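Long-range contacts in ralf, proline/betaine transporter (Legionella pneumophila, PDB 4D7Q), which probably acts as a guanine nucleotide exchange factor through its Sec7 domain, here fused in an engineered chimera to the capping domain of a Rickettsia relative: residues 216-221 with 326-331; 240-245 with 320-325. The protein carries 2 engineered substitutions. All coordinates share one frame; numbering follows the deposited sequence.

Contact 1 of 2, residues 216-221 with 326-331; sequences SQNDKT and FETKVT
The methyl group of T221 lies over one face of the F326 ring, CG2 standing 3.9 Å from the ring centroid and offset toward the rim, a CH-pi contact in which the two side chains cross at about a right angle. CB of T221 closes on the same rim, 3.6 Å from F326 CD1. Beside this apolar patch, D219 carries most of the polar contact. Its CG is anti to the backbone N (chi1 -163°), and the carboxylate reaches the backbone that follows F326. OD2 takes two bonds from one residue: T328 OG1 donates at 2.6 Å on the anti side, and T328 N comes in at 2.9 Å from the same face of the carboxylate plane but well above it. OD1 accepts from E327 N at 3.1 Å. D219 is the N-cap residue of helix 220-230, and its OD1 also accepts from F222 N and, weakly, from T221 N. E327 returns the grip, its OE1 accepting K220 N at 2.9 Å, with the donor 75° out of the carboxylate plane. Each segment thus offers a carboxylate to backbone N-H groups of the other, D219 to two and E327 to one. The two acids come close, D219 OD1 and E327 OE1 being 4.6 Å apart, but the surrounding N-H donors and the helix N-terminus probably offset the repulsion. In the capping domain, the contact pins the start of helix 220-230 to the loop between helix 313-325 and strand 332-334, while strand 208-214 supplies I211 against F326 and T328, and I214 against D219.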
ATOM      1  N   SER A 216       2.563   8.660  21.919  1.00 39.93           N
ATOM      2  CA  SER A 216       3.633   8.820  22.905  1.00 40.99           C
ATOM      3  C   SER A 216       3.019   8.980  24.298  1.00 47.05           C
ATOM      4  O   SER A 216       3.611   8.553  25.291  1.00 47.27           O
ATOM      5  CB  SER A 216       4.483  10.046  22.584  1.00 42.75           C
ATOM      6  OG  SER A 216       5.485   9.764  21.621  1.00 47.69           O
ATOM      7  N   GLN A 217       1.814   9.566  24.356  1.00 44.49           N
ATOM      8  CA  GLN A 217       1.080   9.804  25.598  1.00 45.47           C
ATOM      9  C   GLN A 217       0.448   8.524  26.135  1.00 48.93           C
ATOM     10  O   GLN A 217       0.351   8.368  27.348  1.00 48.77           O
ATOM     11  CB  GLN A 217       0.012  10.905  25.408  1.00 47.03           C
ATOM     12  CG  GLN A 217       0.569  12.332  25.268  1.00 67.89           C
ATOM     13  CD  GLN A 217       1.380  12.587  24.006  1.00 87.94           C
ATOM     14  OE1 GLN A 217       0.893  12.486  22.869  1.00 78.93           O
ATOM     15  NE2 GLN A 217       2.647  12.923  24.185  1.00 85.68           N
ATOM     16  N   ASN A 218       0.021   7.612  25.241  1.00 45.10           N
ATOM     17  CA  ASN A 218      -0.639   6.362  25.637  1.00 44.97           C
ATOM     18  C   ASN A 218       0.233   5.086  25.609  1.00 48.00           C
ATOM     19  O   ASN A 218      -0.209   4.054  26.127  1.00 48.68           O
ATOM     20  CB  ASN A 218      -1.981   6.176  24.877  1.00 44.71           C
ATOM     21  CG  ASN A 218      -1.887   5.873  23.382  1.00 67.49           C
ATOM     22  OD1 ASN A 218      -1.129   4.996  22.919  1.00 56.88           O
ATOM     23  ND2 ASN A 218      -2.753   6.521  22.599  1.00 54.39           N
ATOM     24  N   ASP A 219       1.456   5.143  25.009  1.00 41.46           N
ATOM     25  CA  ASP A 219       2.344   3.976  24.893  1.00 38.71           C
ATOM     26  C   ASP A 219       3.835   4.316  25.175  1.00 39.59           C
ATOM     27  O   ASP A 219       4.432   5.114  24.443  1.00 37.35           O
ATOM     28  CB  ASP A 219       2.171   3.363  23.481  1.00 39.01           C
ATOM     29  CG  ASP A 219       2.680   1.943  23.316  1.00 39.05           C
ATOM     30  OD1 ASP A 219       3.823   1.667  23.731  1.00 40.94           O
ATOM     31  OD2 ASP A 219       1.953   1.120  22.732  1.00 36.50           O
ATOM     32  N   LYS A 220       4.434   3.679  26.209  1.00 35.73           N
ATOM     33  CA  LYS A 220       5.844   3.892  26.594  1.00 36.18           C
ATOM     34  C   LYS A 220       6.834   3.410  25.544  1.00 39.61           C
ATOM     35  O   LYS A 220       7.860   4.071  25.338  1.00 40.02           O
ATOM     36  CB  LYS A 220       6.175   3.308  27.985  1.00 39.22           C
ATOM     37  CG  LYS A 220       7.467   3.866  28.591  1.00 55.97           C
ATOM     38  CD  LYS A 220       7.737   3.341  30.010  1.00 64.56           C
ATOM     39  CE  LYS A 220       8.790   2.256  30.068  1.00 66.13           C
ATOM     40  NZ  LYS A 220      10.164   2.794  29.892  1.00 69.29           N
ATOM     41  N   THR A 221       6.528   2.284  24.865  1.00 35.01           N
ATOM     42  CA  THR A 221       7.376   1.760  23.787  1.00 34.41           C
ATOM     43  C   THR A 221       7.334   2.698  22.568  1.00 36.68           C
ATOM     44  O   THR A 221       8.378   2.987  21.973  1.00 35.25           O
ATOM     45  CB  THR A 221       7.000   0.315  23.429  1.00 38.36           C
ATOM     46  OG1 THR A 221       6.823  -0.425  24.636  1.00 40.06           O
ATOM     47  CG2 THR A 221       8.067  -0.368  22.560  1.00 33.12           C
ATOM     48  N   PHE A 326       4.936  -3.377  22.649  1.00 27.86           N
ATOM     49  CA  PHE A 326       4.237  -2.105  22.735  1.00 27.05           C
ATOM     50  C   PHE A 326       3.194  -2.254  23.831  1.00 33.42           C
ATOM     51  O   PHE A 326       2.631  -3.336  23.994  1.00 33.36           O
ATOM     52  CB  PHE A 326       3.628  -1.689  21.370  1.00 28.03           C
ATOM     53  CG  PHE A 326       4.685  -1.238  20.372  1.00 28.99           C
ATOM     54  CD1 PHE A 326       5.111   0.088  20.335  1.00 29.73           C
ATOM     55  CD2 PHE A 326       5.293  -2.150  19.514  1.00 31.48           C
ATOM     56  CE1 PHE A 326       6.109   0.499  19.442  1.00 31.85           C
ATOM     57  CE2 PHE A 326       6.304  -1.739  18.623  1.00 31.27           C
ATOM     58  CZ  PHE A 326       6.697  -0.418  18.586  1.00 29.78           C
ATOM     59  N   GLU A 327       2.999  -1.210  24.642  1.00 32.18           N
ATOM     60  CA  GLU A 327       2.022  -1.249  25.741  1.00 33.01           C
ATOM     61  C   GLU A 327       0.600  -1.439  25.232  1.00 36.92           C
ATOM     62  O   GLU A 327      -0.178  -2.162  25.850  1.00 37.94           O
ATOM     63  CB  GLU A 327       2.098   0.030  26.576  1.00 34.77           C
ATOM     64  CG  GLU A 327       3.289   0.080  27.514  1.00 46.23           C
ATOM     65  CD  GLU A 327       3.306   1.289  28.428  1.00 69.08           C
ATOM     66  OE1 GLU A 327       2.643   2.299  28.101  1.00 48.49           O
ATOM     67  OE2 GLU A 327       3.995   1.228  29.473  1.00 89.25           O
ATOM     68  N   THR A 328       0.274  -0.811  24.098  1.00 33.18           N
ATOM     69  CA  THR A 328      -1.048  -0.893  23.474  1.00 32.84           C
ATOM     70  C   THR A 328      -1.284  -2.270  22.877  1.00 37.51           C
ATOM     71  O   THR A 328      -0.445  -2.779  22.112  1.00 36.27           O
ATOM     72  CB  THR A 328      -1.207   0.181  22.393  1.00 39.70           C
ATOM     73  OG1 THR A 328      -0.611   1.406  22.828  1.00 39.91           O
ATOM     74  CG2 THR A 328      -2.668   0.408  21.998  1.00 35.91           C
ATOM     75  N   LYS A 329      -2.440  -2.870  23.199  1.00 34.41           N
ATOM     76  CA  LYS A 329      -2.783  -4.148  22.582  1.00 34.49           C
ATOM     77  C   LYS A 329      -3.059  -3.913  21.076  1.00 36.22           C
ATOM     78  O   LYS A 329      -3.445  -2.808  20.669  1.00 34.44           O
ATOM     79  CB  LYS A 329      -3.939  -4.875  23.309  1.00 37.77           C
ATOM     80  CG  LYS A 329      -5.320  -4.251  23.143  1.00 55.61           C
ATOM     81  CD  LYS A 329      -6.426  -5.171  23.679  1.00 62.86           C
ATOM     82  CE  LYS A 329      -7.790  -4.517  23.614  1.00 74.26           C
ATOM     83  NZ  LYS A 329      -8.865  -5.408  24.132  1.00 86.35           N
ATOM     84  N   VAL A 330      -2.807  -4.919  20.267  1.00 32.66           N
ATOM     85  CA  VAL A 330      -2.979  -4.888  18.828  1.00 31.90           C
ATOM     86  C   VAL A 330      -4.461  -4.669  18.441  1.00 34.46           C
ATOM     87  O   VAL A 330      -5.313  -5.251  19.054  1.00 34.68           O
ATOM     88  CB  VAL A 330      -2.343  -6.187  18.255  1.00 36.43           C
ATOM     89  CG1 VAL A 330      -3.142  -7.405  18.602  1.00 36.01           C
ATOM     90  CG2 VAL A 330      -2.121  -6.145  16.793  1.00 36.90           C
ATOM     91  N   THR A 331      -4.761  -3.834  17.445  1.00 30.38           N
ATOM     92  CA  THR A 331      -6.119  -3.537  17.003  1.00 30.20           C
ATOM     93  C   THR A 331      -6.597  -4.561  15.980  1.00 34.06           C
ATOM     94  O   THR A 331      -7.797  -4.776  15.817  1.00 34.83           O
ATOM     95  CB  THR A 331      -6.217  -2.128  16.390  1.00 40.35           C
ATOM     96  OG1 THR A 331      -7.574  -1.860  16.018  1.00 39.12           O
ATOM     97  CG2 THR A 331      -5.327  -2.018  15.162  1.00 45.22           C
TER

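Contact 2 of 2, residues 240-245 with 320-325; sequences PKLQNN and AQITAS
K241 meets S325 through the one hydrogen bond between the segments: its backbone N donates to S325 OG at 3.1 Å, with an N-H...O angle of 156°. The hydroxyl oxygen is used twice, since S325 OG in turn donates to the carbonyl of Q321, one turn back in its own helix, at 2.8 Å. With OG anti to the carbonyl carbon (chi1 -73°), S325 accepts from the loop and donates to the helix carbonyl, joining the two through one hydroxyl. Van der Waals contacts surround this bond. CD of P240 packs 3.6 Å from S325 CB and also approaches the S325 carbonyl oxygen, while CB and CG of K241 lie against S325 OG and Q321 O. The lysine chain bends at chi2 (-69°), which places CD, and farther out CE passes 3.9 Å from A324 O, a carbonyl that R352 also binds. The apolar pair is L242 with I322, CD1 resting 3.8 Å from CG1. The other leucine methyl, CD2, lies in van der Waals contact with the Q321 side chain, 3.5 Å from OE1 and 3.8 Å from CB, the two side chains crossing at about a right angle. L242 also touches L247. From L242 the chain reverses in a type I beta turn, closed by N245 N bonding to L242 O at 3.0 Å; N237 ND2 also donates to L242 O. The arrangement is a type I turn loop packed on helix 313-325, whose I322 and T323 touch I301 of the antiparallel sheet in the helix-and-sheet capping domain.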
ATOM      1  N   PRO A 240      10.388  -4.386  25.721  1.00 37.07           N
ATOM      2  CA  PRO A 240      10.401  -5.210  26.948  1.00 37.68           C
ATOM      3  C   PRO A 240      10.445  -6.731  26.773  1.00 40.67           C
ATOM      4  O   PRO A 240      10.982  -7.394  27.642  1.00 41.00           O
ATOM      5  CB  PRO A 240       9.153  -4.739  27.713  1.00 39.75           C
ATOM      6  CG  PRO A 240       8.859  -3.385  27.179  1.00 42.98           C
ATOM      7  CD  PRO A 240       9.269  -3.416  25.745  1.00 38.09           C
ATOM      8  N   LYS A 241       9.919  -7.286  25.658  1.00 36.20           N
ATOM      9  CA  LYS A 241       9.938  -8.741  25.425  1.00 35.38           C
ATOM     10  C   LYS A 241      11.253  -9.203  24.795  1.00 38.61           C
ATOM     11  O   LYS A 241      11.459 -10.405  24.607  1.00 38.22           O
ATOM     12  CB  LYS A 241       8.738  -9.194  24.565  1.00 36.52           C
ATOM     13  CG  LYS A 241       7.363  -8.769  25.088  1.00 38.85           C
ATOM     14  CD  LYS A 241       6.958  -9.485  26.375  1.00 42.78           C
ATOM     15  CE  LYS A 241       5.519  -9.194  26.723  1.00 50.35           C
ATOM     16  NZ  LYS A 241       5.293  -9.200  28.196  1.00 62.76           N
ATOM     17  N   LEU A 242      12.109  -8.247  24.496  1.00 34.27           N
ATOM     18  CA  LEU A 242      13.368  -8.509  23.851  1.00 33.47           C
ATOM     19  C   LEU A 242      14.604  -8.016  24.626  1.00 35.37           C
ATOM     20  O   LEU A 242      15.666  -7.870  24.070  1.00 34.30           O
ATOM     21  CB  LEU A 242      13.333  -7.936  22.434  1.00 32.45           C
ATOM     22  CG  LEU A 242      12.362  -8.580  21.448  1.00 35.82           C
ATOM     23  CD1 LEU A 242      12.259  -7.764  20.180  1.00 34.54           C
ATOM     24  CD2 LEU A 242      12.760 -10.002  21.106  1.00 34.49           C
ATOM     25  N   GLN A 243      14.448  -7.774  25.909  1.00 32.27           N
ATOM     26  CA  GLN A 243      15.513  -7.192  26.718  1.00 32.50           C
ATOM     27  C   GLN A 243      16.776  -8.058  26.982  1.00 36.81           C
ATOM     28  O   GLN A 243      17.779  -7.538  27.404  1.00 35.84           O
ATOM     29  CB  GLN A 243      14.947  -6.598  27.991  1.00 33.88           C
ATOM     30  CG  GLN A 243      14.226  -5.278  27.774  1.00 44.43           C
ATOM     31  CD  GLN A 243      15.044  -4.251  27.019  1.00 48.22           C
ATOM     32  OE1 GLN A 243      14.678  -3.850  25.954  1.00 41.80           O
ATOM     33  NE2 GLN A 243      16.134  -3.830  27.582  1.00 37.53           N
ATOM     34  N   ASN A 244      16.712  -9.347  26.684  1.00 31.31           N
ATOM     35  CA  ASN A 244      17.865 -10.241  26.760  1.00 32.40           C
ATOM     36  C   ASN A 244      18.394 -10.542  25.362  1.00 35.66           C
ATOM     37  O   ASN A 244      19.330 -11.332  25.230  1.00 36.13           O
ATOM     38  CB  ASN A 244      17.505 -11.552  27.486  1.00 37.64           C
ATOM     39  CG  ASN A 244      17.489 -11.407  28.987  1.00 60.55           C
ATOM     40  OD1 ASN A 244      18.524 -11.176  29.623  1.00 58.67           O
ATOM     41  ND2 ASN A 244      16.310 -11.522  29.582  1.00 49.52           N
ATOM     42  N   ASN A 245      17.767  -9.937  24.317  1.00 29.73           N
ATOM     43  CA  ASN A 245      18.138 -10.143  22.922  1.00 29.34           C
ATOM     44  C   ASN A 245      19.070  -9.054  22.439  1.00 33.45           C
ATOM     45  O   ASN A 245      18.832  -7.871  22.702  1.00 33.39           O
ATOM     46  CB  ASN A 245      16.892 -10.186  22.006  1.00 32.43           C
ATOM     47  CG  ASN A 245      16.119 -11.495  22.054  1.00 59.87           C
ATOM     48  OD1 ASN A 245      15.997 -12.206  21.050  1.00 55.74           O
ATOM     49  ND2 ASN A 245      15.562 -11.833  23.213  1.00 45.26           N
ATOM     50  N   ALA A 320       5.930 -11.022  16.419  1.00 27.19           N
ATOM     51  CA  ALA A 320       5.016 -11.105  17.572  1.00 27.69           C
ATOM     52  C   ALA A 320       5.634 -10.536  18.861  1.00 30.64           C
ATOM     53  O   ALA A 320       4.909  -9.899  19.623  1.00 29.03           O
ATOM     54  CB  ALA A 320       4.541 -12.532  17.797  1.00 28.62           C
ATOM     55  N   GLN A 321       6.963 -10.750  19.098  1.00 28.18           N
ATOM     56  CA  GLN A 321       7.689 -10.227  20.291  1.00 27.97           C
ATOM     57  C   GLN A 321       7.727  -8.704  20.281  1.00 31.19           C
ATOM     58  O   GLN A 321       7.501  -8.067  21.313  1.00 31.16           O
ATOM     59  CB  GLN A 321       9.131 -10.774  20.367  1.00 28.84           C
ATOM     60  CG  GLN A 321       9.193 -12.258  20.706  1.00 37.82           C
ATOM     61  CD  GLN A 321      10.575 -12.852  20.603  1.00 41.92           C
ATOM     62  OE1 GLN A 321      11.238 -12.789  19.570  1.00 32.49           O
ATOM     63  NE2 GLN A 321      11.017 -13.488  21.665  1.00 35.93           N
ATOM     64  N   ILE A 322       8.032  -8.127  19.111  1.00 27.88           N
ATOM     65  CA  ILE A 322       8.087  -6.677  18.891  1.00 27.13           C
ATOM     66  C   ILE A 322       6.700  -6.105  19.151  1.00 29.81           C
ATOM     67  O   ILE A 322       6.579  -5.129  19.900  1.00 28.58           O
ATOM     68  CB  ILE A 322       8.576  -6.356  17.455  1.00 29.14           C
ATOM     69  CG1 ILE A 322      10.086  -6.698  17.305  1.00 29.51           C
ATOM     70  CG2 ILE A 322       8.278  -4.865  17.080  1.00 28.55           C
ATOM     71  CD1 ILE A 322      10.598  -6.825  15.835  1.00 34.60           C
ATOM     72  N   THR A 323       5.655  -6.736  18.553  1.00 26.30           N
ATOM     73  CA  THR A 323       4.272  -6.280  18.714  1.00 26.79           C
ATOM     74  C   THR A 323       3.828  -6.303  20.168  1.00 31.36           C
ATOM     75  O   THR A 323       3.262  -5.323  20.647  1.00 30.45           O
ATOM     76  CB  THR A 323       3.301  -7.050  17.810  1.00 30.14           C
ATOM     77  OG1 THR A 323       3.807  -7.090  16.478  1.00 26.92           O
ATOM     78  CG2 THR A 323       1.957  -6.398  17.773  1.00 26.63           C
ATOM     79  N   ALA A 324       4.120  -7.407  20.883  1.00 31.12           N
ATOM     80  CA  ALA A 324       3.733  -7.563  22.291  1.00 31.46           C
ATOM     81  C   ALA A 324       4.512  -6.629  23.226  1.00 33.16           C
ATOM     82  O   ALA A 324       4.082  -6.411  24.354  1.00 33.97           O
ATOM     83  CB  ALA A 324       3.879  -9.013  22.720  1.00 32.78           C
ATOM     84  N   SER A 325       5.626  -6.048  22.734  1.00 28.10           N
ATOM     85  CA  SER A 325       6.475  -5.106  23.460  1.00 27.79           C
ATOM     86  C   SER A 325       5.835  -3.726  23.570  1.00 32.34           C
ATOM     87  O   SER A 325       6.179  -2.968  24.473  1.00 33.73           O
ATOM     88  CB  SER A 325       7.848  -5.003  22.807  1.00 28.61           C
ATOM     89  OG  SER A 325       8.618  -6.169  23.044  1.00 32.20           O
TER

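Both contacts belong to the Rickettsia-derived capping domain, on the same side of the chain's centre, with their own centres about 13 Å apart. Along the chain the order is 216-221, 240-245, 320-325, 326-331, so contact 2 falls within the span bracketed by contact 1, and the last two segments follow directly on one another at the end of helix 313-325. The two meet where T221 OG1 lies 2.6 Å from S325 O, a probable hydrogen bond, and where T221 also packs against P240. The end of one helix and its following loop therefore hold both the start of helix 220-230 and the loop leading to strand 248-252, beside the antiparallel sheet.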